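Local atomic coordinates of unconventional myosin IB (Entamoeba histolytica, PDB entry 5XGG), a protein that probably works as an actin-based class I myosin motor, whose C-terminal SH3 domain is expected to recruit proline-rich partner proteins. Residues A[5-10]-A[53-58]; A[21-26]-A[49-54]; A[30-35]-A[45-50]. One frame throughout, in Å; residues are numbered along the deposited sequence.

Contact 1 of 3, residues A[5-10]-A[53-58]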
ATOM      1  N   PRO A   5      -3.688  -5.883   6.025  1.00 10.32           N
ATOM      2  CA  PRO A   5      -4.445  -5.195   4.956  1.00  9.58           C
ATOM      3  C   PRO A   5      -3.682  -5.128   3.635  1.00 10.12           C
ATOM      4  O   PRO A   5      -2.442  -5.045   3.705  1.00  9.73           O
ATOM      5  CB  PRO A   5      -4.619  -3.830   5.520  1.00 10.12           C
ATOM      6  CG  PRO A   5      -4.259  -3.901   6.974  1.00 10.52           C
ATOM      7  CD  PRO A   5      -3.260  -4.981   7.093  1.00  9.95           C
ATOM      8  N   GLN A   6      -4.371  -5.192   2.502  1.00  8.86           N
ATOM      9  CA  GLN A   6      -3.713  -5.030   1.222  1.00  9.69           C
ATOM     10  C   GLN A   6      -4.480  -4.025   0.432  1.00  9.87           C
ATOM     11  O   GLN A   6      -5.708  -3.842   0.696  1.00 10.06           O
ATOM     12  CB  GLN A   6      -3.644  -6.292   0.482  1.00 11.55           C
ATOM     13  CG  GLN A   6      -2.603  -7.290   1.126  1.00 12.89           C
ATOM     14  CD  GLN A   6      -2.425  -8.460   0.229  1.00 13.71           C
ATOM     15  OE1 GLN A   6      -3.451  -9.000  -0.205  1.00 19.38           O
ATOM     16  NE2 GLN A   6      -1.213  -8.868  -0.070  1.00 14.37           N
ATOM     17  N   VAL A   7      -3.769  -3.296  -0.409  1.00  9.13           N
ATOM     18  CA  VAL A   7      -4.352  -2.215  -1.179  1.00  8.65           C
ATOM     19  C   VAL A   7      -3.891  -2.393  -2.604  1.00  8.33           C
ATOM     20  O   VAL A   7      -2.862  -3.014  -2.912  1.00  7.99           O
ATOM     21  CB  VAL A   7      -3.946  -0.783  -0.687  1.00  8.98           C
ATOM     22  CG1 VAL A   7      -4.341  -0.546   0.780  1.00  9.37           C
ATOM     23  CG2 VAL A   7      -2.458  -0.495  -0.891  1.00  9.47           C
ATOM     24  N   LYS A   8      -4.698  -1.878  -3.517  1.00  9.81           N
ATOM     25  CA  LYS A   8      -4.326  -1.836  -4.954  1.00  9.07           C
ATOM     26  C   LYS A   8      -4.125  -0.387  -5.389  1.00  8.28           C
ATOM     27  O   LYS A   8      -4.972   0.494  -5.088  1.00  8.52           O
ATOM     28  CB  LYS A   8      -5.458  -2.426  -5.770  1.00 11.72           C
ATOM     29  CG  LYS A   8      -5.150  -2.552  -7.235  1.00 15.04           C
ATOM     30  CD  LYS A   8      -6.285  -3.382  -7.835  1.00 21.75           C
ATOM     31  CE  LYS A   8      -6.296  -3.356  -9.319  1.00 26.35           C
ATOM     32  NZ  LYS A   8      -7.188  -4.475  -9.787  1.00 30.17           N
ATOM     33  N   ALA A   9      -2.987  -0.107  -6.008  1.00  7.76           N
ATOM     34  CA  ALA A   9      -2.685   1.258  -6.461  1.00  7.32           C
ATOM     35  C   ALA A   9      -3.663   1.644  -7.598  1.00  7.17           C
ATOM     36  O   ALA A   9      -3.874   0.897  -8.528  1.00  7.78           O
ATOM     37  CB  ALA A   9      -1.256   1.322  -6.979  1.00  7.07           C
ATOM     38  N   LEU A  10      -4.205   2.847  -7.479  1.00  8.49           N
ATOM     39  CA  LEU A  10      -5.123   3.430  -8.415  1.00  8.43           C
ATOM     40  C   LEU A  10      -4.312   4.286  -9.444  1.00  9.13           C
ATOM     41  O   LEU A  10      -4.741   4.469 -10.626  1.00  8.18           O
ATOM     42  CB  LEU A  10      -6.078   4.304  -7.689  1.00  9.17           C
ATOM     43  CG  LEU A  10      -6.981   3.678  -6.686  1.00 10.87           C
ATOM     44  CD1 LEU A  10      -7.790   4.731  -5.973  1.00 11.99           C
ATOM     45  CD2 LEU A  10      -7.813   2.557  -7.366  1.00 10.77           C
ATOM     46  N   ASN A  53      -4.343   8.067  -0.362  1.00  7.27           N
ATOM     47  CA  ASN A  53      -5.281   8.458  -1.397  1.00  7.75           C
ATOM     48  C   ASN A  53      -4.845   8.102  -2.812  1.00  7.43           C
ATOM     49  O   ASN A  53      -5.582   8.444  -3.755  1.00  8.30           O
ATOM     50  CB  ASN A  53      -5.608   9.933  -1.234  1.00  7.94           C
ATOM     51  CG  ASN A  53      -4.398  10.879  -1.389  1.00  7.86           C
ATOM     52  OD1 ASN A  53      -3.297  10.463  -1.638  1.00  7.55           O
ATOM     53  ND2 ASN A  53      -4.633  12.186  -1.155  1.00  7.57           N
ATOM     54  N   TYR A  54      -3.750   7.300  -2.958  1.00  6.79           N
ATOM     55  CA  TYR A  54      -3.346   6.699  -4.233  1.00  6.15           C
ATOM     56  C   TYR A  54      -3.800   5.307  -4.400  1.00  6.50           C
ATOM     57  O   TYR A  54      -3.639   4.714  -5.442  1.00  5.89           O
ATOM     58  CB  TYR A  54      -1.840   6.812  -4.521  1.00  5.40           C
ATOM     59  CG  TYR A  54      -1.376   8.129  -4.985  1.00  5.68           C
ATOM     60  CD1 TYR A  54      -1.536   9.284  -4.204  1.00  5.52           C
ATOM     61  CD2 TYR A  54      -0.630   8.258  -6.168  1.00  5.39           C
ATOM     62  CE1 TYR A  54      -1.026  10.504  -4.662  1.00  6.11           C
ATOM     63  CE2 TYR A  54      -0.211   9.495  -6.657  1.00  5.87           C
ATOM     64  CZ  TYR A  54      -0.348  10.591  -5.865  1.00  6.27           C
ATOM     65  OH  TYR A  54       0.168  11.784  -6.319  1.00  7.49           O
ATOM     66  N   VAL A  55      -4.365   4.737  -3.346  1.00  7.02           N
ATOM     67  CA  VAL A  55      -4.715   3.334  -3.347  1.00  7.33           C
ATOM     68  C   VAL A  55      -6.107   3.067  -2.792  1.00  8.10           C
ATOM     69  O   VAL A  55      -6.746   3.965  -2.275  1.00  8.46           O
ATOM     70  CB  VAL A  55      -3.679   2.588  -2.475  1.00  7.60           C
ATOM     71  CG1 VAL A  55      -2.221   2.891  -2.880  1.00  6.89           C
ATOM     72  CG2 VAL A  55      -3.884   2.839  -0.984  1.00  7.80           C
ATOM     73  N   LYS A  56      -6.555   1.834  -2.994  1.00  9.83           N
ATOM     74  CA  LYS A  56      -7.869   1.344  -2.512  1.00 11.79           C
ATOM     75  C   LYS A  56      -7.707   0.041  -1.821  1.00 11.26           C
ATOM     76  O   LYS A  56      -7.166  -0.927  -2.396  1.00 11.20           O
ATOM     77  CB  LYS A  56      -8.838   1.129  -3.647  1.00 14.50           C
ATOM     78  CG  LYS A  56     -10.290   0.994  -3.151  1.00 21.25           C
ATOM     79  CD  LYS A  56     -11.157   0.315  -4.203  1.00 27.24           C
ATOM     80  CE  LYS A  56     -12.642   0.614  -3.978  1.00 33.42           C
ATOM     81  NZ  LYS A  56     -13.495  -0.549  -4.363  1.00 38.72           N
ATOM     82  N   GLU A  57      -8.195   0.026  -0.589  1.00 11.34           N
ATOM     83  CA  GLU A  57      -8.037  -1.152   0.264  1.00 14.12           C
ATOM     84  C   GLU A  57      -8.843  -2.268  -0.325  1.00 16.16           C
ATOM     85  O   GLU A  57      -9.923  -2.036  -0.792  1.00 18.04           O
ATOM     86  CB  GLU A  57      -8.392  -0.814   1.728  1.00 18.01           C
ATOM     87  CG  GLU A  57      -7.833  -1.877   2.679  1.00 22.05           C
ATOM     88  CD  GLU A  57      -8.185  -1.599   4.093  1.00 25.65           C
ATOM     89  OE1 GLU A  57      -8.777  -0.502   4.414  1.00 29.97           O
ATOM     90  OE2 GLU A  57      -7.840  -2.518   4.860  1.00 34.40           O
ATOM     91  N   ILE A  58      -8.334  -3.488  -0.289  1.00 15.39           N
ATOM     92  CA  ILE A  58      -9.001  -4.654  -0.882  1.00 19.09           C
ATOM     93  C   ILE A  58      -9.687  -5.327   0.275  1.00 19.71           C
ATOM     94  O   ILE A  58      -9.054  -5.693   1.251  1.00 18.46           O
ATOM     95  CB  ILE A  58      -7.982  -5.616  -1.490  1.00 19.10           C
ATOM     96  CG1 ILE A  58      -7.255  -4.984  -2.685  1.00 21.26           C
ATOM     97  CG2 ILE A  58      -8.612  -6.901  -1.976  1.00 18.83           C
ATOM     98  CD1 ILE A  58      -5.897  -5.606  -2.965  1.00 21.74           C
TER
HETATM   99  O   HOH W   1      -7.108  -5.931   2.778  1.00 19.81           O

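Contact 2 of 3, residues A[21-26]-A[49-54]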
ATOM      1  N   LEU A  21       7.846   4.786  -0.694  1.00  8.19           N
ATOM      2  CA  LEU A  21       7.782   3.659  -1.626  1.00  8.32           C
ATOM      3  C   LEU A  21       7.148   4.105  -2.923  1.00  8.23           C
ATOM      4  O   LEU A  21       5.998   4.562  -2.971  1.00  7.90           O
ATOM      5  CB  LEU A  21       7.017   2.511  -0.955  1.00  8.47           C
ATOM      6  CG  LEU A  21       6.733   1.243  -1.781  1.00  8.13           C
ATOM      7  CD1 LEU A  21       8.012   0.507  -2.058  1.00  8.51           C
ATOM      8  CD2 LEU A  21       5.676   0.365  -0.965  1.00  8.09           C
ATOM      9  N   SER A  22       7.834   3.881  -4.035  1.00  7.55           N
ATOM     10  CA  SER A  22       7.238   4.023  -5.360  1.00  8.01           C
ATOM     11  C   SER A  22       6.429   2.820  -5.809  1.00  7.79           C
ATOM     12  O   SER A  22       6.638   1.690  -5.292  1.00  7.97           O
ATOM     13  CB  SER A  22       8.329   4.259  -6.424  1.00  8.84           C
ATOM     14  OG  SER A  22       9.196   5.335  -6.094  1.00  9.72           O
ATOM     15  N   PHE A  23       5.501   3.057  -6.747  1.00  7.62           N
ATOM     16  CA  PHE A  23       4.643   1.973  -7.207  1.00  8.06           C
ATOM     17  C   PHE A  23       3.946   2.427  -8.483  1.00  8.51           C
ATOM     18  O   PHE A  23       3.943   3.610  -8.847  1.00  9.34           O
ATOM     19  CB  PHE A  23       3.626   1.504  -6.101  1.00  7.28           C
ATOM     20  CG  PHE A  23       2.829   2.583  -5.524  1.00  6.96           C
ATOM     21  CD1 PHE A  23       1.580   2.972  -6.100  1.00  6.81           C
ATOM     22  CD2 PHE A  23       3.246   3.210  -4.330  1.00  7.73           C
ATOM     23  CE1 PHE A  23       0.849   4.041  -5.540  1.00  6.40           C
ATOM     24  CE2 PHE A  23       2.490   4.276  -3.785  1.00  7.19           C
ATOM     25  CZ  PHE A  23       1.287   4.652  -4.375  1.00  6.72           C
ATOM     26  N   LYS A  24       3.396   1.435  -9.178  1.00  9.67           N
ATOM     27  CA  LYS A  24       2.689   1.627 -10.404  1.00 10.95           C
ATOM     28  C   LYS A  24       1.246   1.194 -10.211  1.00 10.18           C
ATOM     29  O   LYS A  24       0.927   0.433  -9.303  1.00  8.42           O
ATOM     30  CB  LYS A  24       3.444   0.883 -11.515  1.00 16.81           C
ATOM     31  CG  LYS A  24       3.135  -0.554 -11.719  1.00 22.81           C
ATOM     32  CD  LYS A  24       4.243  -1.230 -12.564  1.00 29.27           C
ATOM     33  CE  LYS A  24       3.985  -2.752 -12.769  1.00 34.62           C
ATOM     34  NZ  LYS A  24       4.304  -3.548 -11.534  1.00 36.79           N
ATOM     35  N   VAL A  25       0.393   1.581 -11.135  1.00  9.71           N
ATOM     36  CA  VAL A  25      -1.009   1.281 -11.110  1.00  9.27           C
ATOM     37  C   VAL A  25      -1.204  -0.199 -11.121  1.00  9.35           C
ATOM     38  O   VAL A  25      -0.524  -0.902 -11.843  1.00 10.20           O
ATOM     39  CB  VAL A  25      -1.792   1.835 -12.315  1.00 10.20           C
ATOM     40  CG1 VAL A  25      -3.248   1.673 -12.034  1.00 10.80           C
ATOM     41  CG2 VAL A  25      -1.554   3.294 -12.504  1.00 11.68           C
ATOM     42  N   GLY A  26      -2.059  -0.665 -10.219  1.00  9.00           N
ATOM     43  CA  GLY A  26      -2.341  -2.059 -10.096  1.00 10.17           C
ATOM     44  C   GLY A  26      -1.547  -2.849  -9.101  1.00 10.19           C
ATOM     45  O   GLY A  26      -1.900  -4.088  -8.814  1.00 10.17           O
ATOM     46  N   TRP A  49       6.764   4.541   3.043  1.00  6.61           N
ATOM     47  CA  TRP A  49       5.487   5.194   3.136  1.00  7.04           C
ATOM     48  C   TRP A  49       4.899   5.461   1.747  1.00  7.24           C
ATOM     49  O   TRP A  49       5.574   5.889   0.820  1.00  7.21           O
ATOM     50  CB  TRP A  49       5.611   6.543   3.894  1.00  7.49           C
ATOM     51  CG  TRP A  49       6.057   6.403   5.263  1.00  7.88           C
ATOM     52  CD1 TRP A  49       7.325   6.603   5.715  1.00  8.75           C
ATOM     53  CD2 TRP A  49       5.277   5.946   6.398  1.00  8.21           C
ATOM     54  NE1 TRP A  49       7.376   6.330   7.092  1.00  9.25           N
ATOM     55  CE2 TRP A  49       6.145   5.953   7.534  1.00  9.35           C
ATOM     56  CE3 TRP A  49       3.940   5.574   6.578  1.00  8.71           C
ATOM     57  CZ2 TRP A  49       5.724   5.503   8.793  1.00 11.04           C
ATOM     58  CZ3 TRP A  49       3.470   5.261   7.834  1.00 10.86           C
ATOM     59  CH2 TRP A  49       4.373   5.178   8.955  1.00 10.53           C
ATOM     60  N   ILE A  50       3.582   5.312   1.710  1.00  7.11           N
ATOM     61  CA  ILE A  50       2.761   5.604   0.545  1.00  7.58           C
ATOM     62  C   ILE A  50       1.595   6.489   0.949  1.00  7.20           C
ATOM     63  O   ILE A  50       1.058   6.423   2.038  1.00  7.66           O
ATOM     64  CB  ILE A  50       2.240   4.322  -0.095  1.00  8.19           C
ATOM     65  CG1 ILE A  50       1.159   3.557   0.767  1.00  8.75           C
ATOM     66  CG2 ILE A  50       3.336   3.361  -0.451  1.00  8.73           C
ATOM     67  CD1 ILE A  50       0.547   2.351   0.049  1.00  9.83           C
ATOM     68  N   PRO A  51       1.178   7.377   0.042  1.00  7.13           N
ATOM     69  CA  PRO A  51      -0.038   8.170   0.254  1.00  7.44           C
ATOM     70  C   PRO A  51      -1.296   7.341   0.089  1.00  7.10           C
ATOM     71  O   PRO A  51      -1.478   6.701  -0.968  1.00  5.87           O
ATOM     72  CB  PRO A  51       0.064   9.216  -0.878  1.00  7.55           C
ATOM     73  CG  PRO A  51       0.888   8.558  -1.901  1.00  7.19           C
ATOM     74  CD  PRO A  51       1.808   7.620  -1.233  1.00  7.85           C
ATOM     75  N   ASN A  52      -2.128   7.269   1.156  1.00  7.41           N
ATOM     76  CA  ASN A  52      -3.264   6.392   1.108  1.00  9.45           C
ATOM     77  C   ASN A  52      -4.315   6.784   0.086  1.00  8.94           C
ATOM     78  O   ASN A  52      -5.062   5.969  -0.301  1.00  9.82           O
ATOM     79  CB  ASN A  52      -3.862   6.172   2.520  1.00 10.82           C
ATOM     80  CG  ASN A  52      -4.620   7.399   3.071  1.00 14.69           C
ATOM     81  OD1 ASN A  52      -5.169   8.186   2.348  1.00 18.65           O
ATOM     82  ND2 ASN A  52      -4.690   7.499   4.389  1.00 16.28           N
ATOM     83  N   ASN A  53      -4.343   8.067  -0.362  1.00  7.27           N
ATOM     84  CA  ASN A  53      -5.281   8.458  -1.397  1.00  7.75           C
ATOM     85  C   ASN A  53      -4.845   8.102  -2.812  1.00  7.43           C
ATOM     86  O   ASN A  53      -5.582   8.444  -3.755  1.00  8.30           O
ATOM     87  CB  ASN A  53      -5.608   9.933  -1.234  1.00  7.94           C
ATOM     88  CG  ASN A  53      -4.398  10.879  -1.389  1.00  7.86           C
ATOM     89  OD1 ASN A  53      -3.297  10.463  -1.638  1.00  7.55           O
ATOM     90  ND2 ASN A  53      -4.633  12.186  -1.155  1.00  7.57           N
ATOM     91  N   TYR A  54      -3.750   7.300  -2.958  1.00  6.79           N
ATOM     92  CA  TYR A  54      -3.346   6.699  -4.233  1.00  6.15           C
ATOM     93  C   TYR A  54      -3.800   5.307  -4.400  1.00  6.50           C
ATOM     94  O   TYR A  54      -3.639   4.714  -5.442  1.00  5.89           O
ATOM     95  CB  TYR A  54      -1.840   6.812  -4.521  1.00  5.40           C
ATOM     96  CG  TYR A  54      -1.376   8.129  -4.985  1.00  5.68           C
ATOM     97  CD1 TYR A  54      -1.536   9.284  -4.204  1.00  5.52           C
ATOM     98  CD2 TYR A  54      -0.630   8.258  -6.168  1.00  5.39           C
ATOM     99  CE1 TYR A  54      -1.026  10.504  -4.662  1.00  6.11           C
ATOM    100  CE2 TYR A  54      -0.211   9.495  -6.657  1.00  5.87           C
ATOM    101  CZ  TYR A  54      -0.348  10.591  -5.865  1.00  6.27           C
ATOM    102  OH  TYR A  54       0.168  11.784  -6.319  1.00  7.49           O
TER

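Contact 3 of 3, residues A[30-35]-A[45-50]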
ATOM      1  N   THR A  30       1.068  -4.482   0.597  1.00  8.00           N
ATOM      2  CA  THR A  30       0.716  -4.901   1.949  1.00  8.13           C
ATOM      3  C   THR A  30       0.957  -3.788   2.957  1.00  7.58           C
ATOM      4  O   THR A  30       1.988  -3.156   2.929  1.00  8.21           O
ATOM      5  CB  THR A  30       1.539  -6.167   2.250  1.00  8.85           C
ATOM      6  OG1 THR A  30       1.198  -7.195   1.272  1.00 10.53           O
ATOM      7  CG2 THR A  30       1.186  -6.663   3.668  1.00 10.39           C
ATOM      8  N   ILE A  31       0.046  -3.557   3.898  1.00  7.59           N
ATOM      9  CA  ILE A  31       0.105  -2.431   4.819  1.00  8.02           C
ATOM     10  C   ILE A  31       0.586  -2.901   6.183  1.00 10.00           C
ATOM     11  O   ILE A  31      -0.009  -3.798   6.787  1.00  8.95           O
ATOM     12  CB  ILE A  31      -1.262  -1.700   4.919  1.00  8.00           C
ATOM     13  CG1 ILE A  31      -1.691  -1.324   3.509  1.00  7.88           C
ATOM     14  CG2 ILE A  31      -1.109  -0.526   5.870  1.00  7.60           C
ATOM     15  CD1 ILE A  31      -0.769  -0.387   2.717  1.00  8.08           C
ATOM     16  N   LEU A  32       1.689  -2.311   6.640  1.00 10.54           N
ATOM     17  CA  LEU A  32       2.332  -2.705   7.899  1.00 11.14           C
ATOM     18  C   LEU A  32       1.943  -1.766   9.063  1.00 12.15           C
ATOM     19  O   LEU A  32       2.054  -2.147  10.255  1.00 15.11           O
ATOM     20  CB  LEU A  32       3.858  -2.699   7.674  1.00 10.15           C
ATOM     21  CG  LEU A  32       4.433  -3.559   6.617  1.00 10.13           C
ATOM     22  CD1 LEU A  32       5.944  -3.326   6.626  1.00  9.78           C
ATOM     23  CD2 LEU A  32       3.988  -5.010   6.760  1.00 10.73           C
ATOM     24  N   GLU A  33       1.502  -0.545   8.764  1.00 11.64           N
ATOM     25  CA  GLU A  33       1.305   0.473   9.773  1.00 15.41           C
ATOM     26  C   GLU A  33       0.620   1.649   9.097  1.00 14.24           C
ATOM     27  O   GLU A  33       0.738   1.781   7.864  1.00 11.62           O
ATOM     28  CB  GLU A  33       2.703   0.843  10.332  1.00 18.78           C
ATOM     29  CG  GLU A  33       2.877   2.135  11.076  1.00 27.80           C
ATOM     30  CD  GLU A  33       3.887   1.951  12.181  1.00 27.17           C
ATOM     31  OE1 GLU A  33       4.974   1.384  11.885  1.00 26.45           O
ATOM     32  OE2 GLU A  33       3.506   2.294  13.308  1.00 31.70           O
ATOM     33  N   LYS A  34      -0.092   2.457   9.890  1.00 14.29           N
ATOM     34  CA  LYS A  34      -0.810   3.651   9.395  1.00 14.57           C
ATOM     35  C   LYS A  34      -0.390   4.891  10.161  1.00 17.55           C
ATOM     36  O   LYS A  34      -0.196   4.898  11.396  1.00 18.68           O
ATOM     37  CB  LYS A  34      -2.307   3.439   9.438  1.00 17.69           C
ATOM     38  CG  LYS A  34      -2.816   2.348   8.563  1.00 18.37           C
ATOM     39  CD  LYS A  34      -4.332   2.327   8.618  1.00 23.61           C
ATOM     40  CE  LYS A  34      -4.975   1.581   7.460  1.00 29.77           C
ATOM     41  NZ  LYS A  34      -5.134   0.097   7.478  1.00 33.62           N
ATOM     42  N   ASP A  35      -0.263   6.006   9.449  1.00 15.39           N
ATOM     43  CA  ASP A  35      -0.008   7.299  10.071  1.00 16.37           C
ATOM     44  C   ASP A  35      -0.796   8.362   9.326  1.00 16.86           C
ATOM     45  O   ASP A  35      -0.241   9.066   8.485  1.00 15.86           O
ATOM     46  CB  ASP A  35       1.476   7.652   9.991  1.00 16.24           C
ATOM     47  CG  ASP A  35       1.769   9.052  10.542  1.00 18.44           C
ATOM     48  OD1 ASP A  35       1.043   9.479  11.492  1.00 20.94           O
ATOM     49  OD2 ASP A  35       2.668   9.723  10.013  1.00 17.96           O
ATOM     50  N   GLY A  45       9.504  -6.858  -1.405  1.00 11.81           N
ATOM     51  CA  GLY A  45      10.587  -6.835  -0.494  1.00 11.98           C
ATOM     52  C   GLY A  45      11.123  -5.485  -0.163  1.00 13.39           C
ATOM     53  O   GLY A  45      12.163  -5.390   0.539  1.00 15.35           O
ATOM     54  N   GLN A  46      10.407  -4.446  -0.581  1.00 11.08           N
ATOM     55  CA  GLN A  46      10.767  -3.081  -0.175  1.00 11.75           C
ATOM     56  C   GLN A  46       9.671  -2.481   0.703  1.00 10.08           C
ATOM     57  O   GLN A  46       8.509  -2.795   0.507  1.00  9.10           O
ATOM     58  CB  GLN A  46      10.992  -2.196  -1.389  1.00 14.58           C
ATOM     59  CG  GLN A  46      12.130  -2.622  -2.275  1.00 17.68           C
ATOM     60  CD  GLN A  46      12.532  -1.480  -3.203  1.00 23.53           C
ATOM     61  OE1 GLN A  46      12.748  -0.322  -2.773  1.00 28.92           O
ATOM     62  NE2 GLN A  46      12.721  -1.804  -4.458  1.00 29.91           N
ATOM     63  N   GLU A  47      10.029  -1.601   1.625  1.00  9.11           N
ATOM     64  CA  GLU A  47       9.061  -1.018   2.613  1.00  9.48           C
ATOM     65  C   GLU A  47       9.253   0.501   2.570  1.00  8.83           C
ATOM     66  O   GLU A  47      10.392   0.997   2.482  1.00  8.78           O
ATOM     67  CB  GLU A  47       9.341  -1.593   4.011  1.00 12.01           C
ATOM     68  CG  GLU A  47       8.603  -1.023   5.178  1.00 16.67           C
ATOM     69  CD  GLU A  47       9.143  -1.489   6.542  1.00 19.04           C
ATOM     70  OE1 GLU A  47      10.312  -1.921   6.665  1.00 26.70           O
ATOM     71  OE2 GLU A  47       8.486  -1.119   7.545  1.00 24.82           O
ATOM     72  N   GLY A  48       8.160   1.217   2.507  1.00  7.11           N
ATOM     73  CA  GLY A  48       8.231   2.668   2.605  1.00  6.92           C
ATOM     74  C   GLY A  48       6.827   3.258   2.752  1.00  6.70           C
ATOM     75  O   GLY A  48       5.814   2.582   2.561  1.00  6.60           O
ATOM     76  N   TRP A  49       6.764   4.541   3.043  1.00  6.61           N
ATOM     77  CA  TRP A  49       5.487   5.194   3.136  1.00  7.04           C
ATOM     78  C   TRP A  49       4.899   5.461   1.747  1.00  7.24           C
ATOM     79  O   TRP A  49       5.574   5.889   0.820  1.00  7.21           O
ATOM     80  CB  TRP A  49       5.611   6.543   3.894  1.00  7.49           C
ATOM     81  CG  TRP A  49       6.057   6.403   5.263  1.00  7.88           C
ATOM     82  CD1 TRP A  49       7.325   6.603   5.715  1.00  8.75           C
ATOM     83  CD2 TRP A  49       5.277   5.946   6.398  1.00  8.21           C
ATOM     84  NE1 TRP A  49       7.376   6.330   7.092  1.00  9.25           N
ATOM     85  CE2 TRP A  49       6.145   5.953   7.534  1.00  9.35           C
ATOM     86  CE3 TRP A  49       3.940   5.574   6.578  1.00  8.71           C
ATOM     87  CZ2 TRP A  49       5.724   5.503   8.793  1.00 11.04           C
ATOM     88  CZ3 TRP A  49       3.470   5.261   7.834  1.00 10.86           C
ATOM     89  CH2 TRP A  49       4.373   5.178   8.955  1.00 10.53           C
ATOM     90  N   ILE A  50       3.582   5.312   1.710  1.00  7.11           N
ATOM     91  CA  ILE A  50       2.761   5.604   0.545  1.00  7.58           C
ATOM     92  C   ILE A  50       1.595   6.489   0.949  1.00  7.20           C
ATOM     93  O   ILE A  50       1.058   6.423   2.038  1.00  7.66           O
ATOM     94  CB  ILE A  50       2.240   4.322  -0.095  1.00  8.19           C
ATOM     95  CG1 ILE A  50       1.159   3.557   0.767  1.00  8.75           C
ATOM     96  CG2 ILE A  50       3.336   3.361  -0.451  1.00  8.73           C
ATOM     97  CD1 ILE A  50       0.547   2.351   0.049  1.00  9.83           C
TER

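Contact 1 of 3, residues A[5-10]-A[53-58]
V7 and V55 meet methyl to methyl where the first and last strands of an SH3 barrel, 6-9 and 55-57, run antiparallel and tie the two ends of the domain together. V55 CG2 lies 3.6 Å from V7 CG2 and equally near V7 CB, and the two side chains cross obliquely. V7 CG1 stands anti to the carbonyl carbon (chi1 -59°), which leaves CG2 between the backbone N and that carbon; CG1 lies 3.8 Å from both V55 CG2 and E57 CA. V55 CG1 lies 4.0 Å from A9 CA. V7, A9, V55 and E57 all start from one face of the ladder, K8 and K56 from the other, where both lysine chains lead away from the partner strand.

Behind these side chains stands the backbone pairing. K8 and K56 form the hydrogen-bonded pair, K8 N to K56 O and K56 N to K8 O both measuring 2.9 Å, flanked by the non-hydrogen-bonded pairs V7-E57 and A9-V55. Each carbonyl of the central pair also takes a CA-H contact, V7 CA lying 3.3 Å from K56 O. One further bond lies at each end, I58 N to Q6 O at 2.8 Å and L10 N to Y54 O. Past the former a water accepts from Q6 N; its approach to I58 O is unusually short and so doubtful.

Farther out, strand 28-35 covers the other edge of 6-9: I29 and I31 pack on V7, and T30 OG1 is hydrogen-bonded to Q6 NE2. At the opposite end of the ladder L10 closes over the start of strand 55-57, its CB 3.3 Å from Y54 O and its CD2 4.1 Å from K56 CB.

Contact 2 of 3, residues A[21-26]-A[49-54]
The side chains of F23 and I50 cross at about a right angle, in the part of the SH3 fold where the returning arm of the RT loop packs on strand 46-51 and the 3-10 turn after it. From CB, a chi1 of 53° sets CG between the backbone N and the carbonyl carbon. Along one side of the ring CD2 comes near I50 CG2, and the next atom, CE2, presses closer, 3.6 Å from the same methyl and 3.7 Å from I50 CB. P51 CD stands by CE2 at the ring edge. At the tip, CZ lies 3.8 Å from Y54 CB, a carbon that sits in the plane of the phenyl ring. On the other side CE1 is 4.0 Å from Y54 CB, and CD1 packs on A9 CB.

The methyl I50 CG2 is shared with L21, which lies side by side with I50 and touches it through both CB and CD2. Beside it one backbone bond joins the segments: L21 N donates to W49 O over 2.9 Å, from above the carbonyl plane and nearly straight at the hydrogen. Y54 also stacks edge-to-face with Y13, and Y13 packs on P51, residues that in SH3 domains commonly line the proline-binding surface. The turn placing Y54 is closed by its own N, 3.1 Å from P51 O.

Contact 3 of 3, residues A[30-35]-A[45-50]
W49 CG is anti to the carbonyl carbon (chi1 -62°), and from there the indole extends to D35 and E33, while E33 holds CG anti to its own N (chi1 162°) and brings that methylene to the indole. The six-membered ring does the touching: CZ3 lies 3.8 Å from D35 CB, and CH2 lies 4.0 Å from E33 CG. Aliphatic carbons of two acidic residues thus meet the aromatic system, with the E33 carboxylate turned 43° from the ring plane. W49 also touches W38; in many SH3 domains an aromatic at the corresponding place helps to form the specificity pocket, and W49 probably does the same here.

Farther back along the strands, L32 puts its CD1 methyl against the end of E47, 3.7 Å from CD and 3.5 Å from OE2. That carboxylate is engaged by K40, whose NZ makes a salt bridge to E47 OE2, so the leucine covers a group already paired. E33 OE1 stays 6.1 Å from E47 OE2, where K40 probably softens the repulsion. Toward the barrel interior, the I31 and I50 CD1 methyls meet at 4.0 Å, the buried part of a contact otherwise made near the surface.

No hydrogen bond joins the two segments. Their axes pass 8.9 Å apart because strand 38-43 lies between them in the sheet: its K40 bonds through the backbone to L32 and E33, its G41 to G48. The contact therefore spans two strand spacings, side chains bridging over the middle strand of 28-35, 38-43 and 46-51.

How the contacts relate
The three contacts illustrate how a small barrel closes on itself. Contact 1 joins the first and last strands of the domain, and contact 3 is nested within the loop it closes; their centres lie 12 Å apart, yet strands 6-9 and 28-35 are neighbours, bonded through P5 O and I31 N at 2.9 Å. Contacts 1 and 2, 8 Å apart, share N53 and Y54, and A9 CB packs 3.4 Å from F23 CD1. Contacts 2 and 3 share W49 and I50, whose side chains diverge, the isoleucine into the core and the tryptophan against W38. The surface of Y13, W38, P51 and Y54, probably the proline-rich ligand site, takes in part of contact 2, and W49 adjoins it.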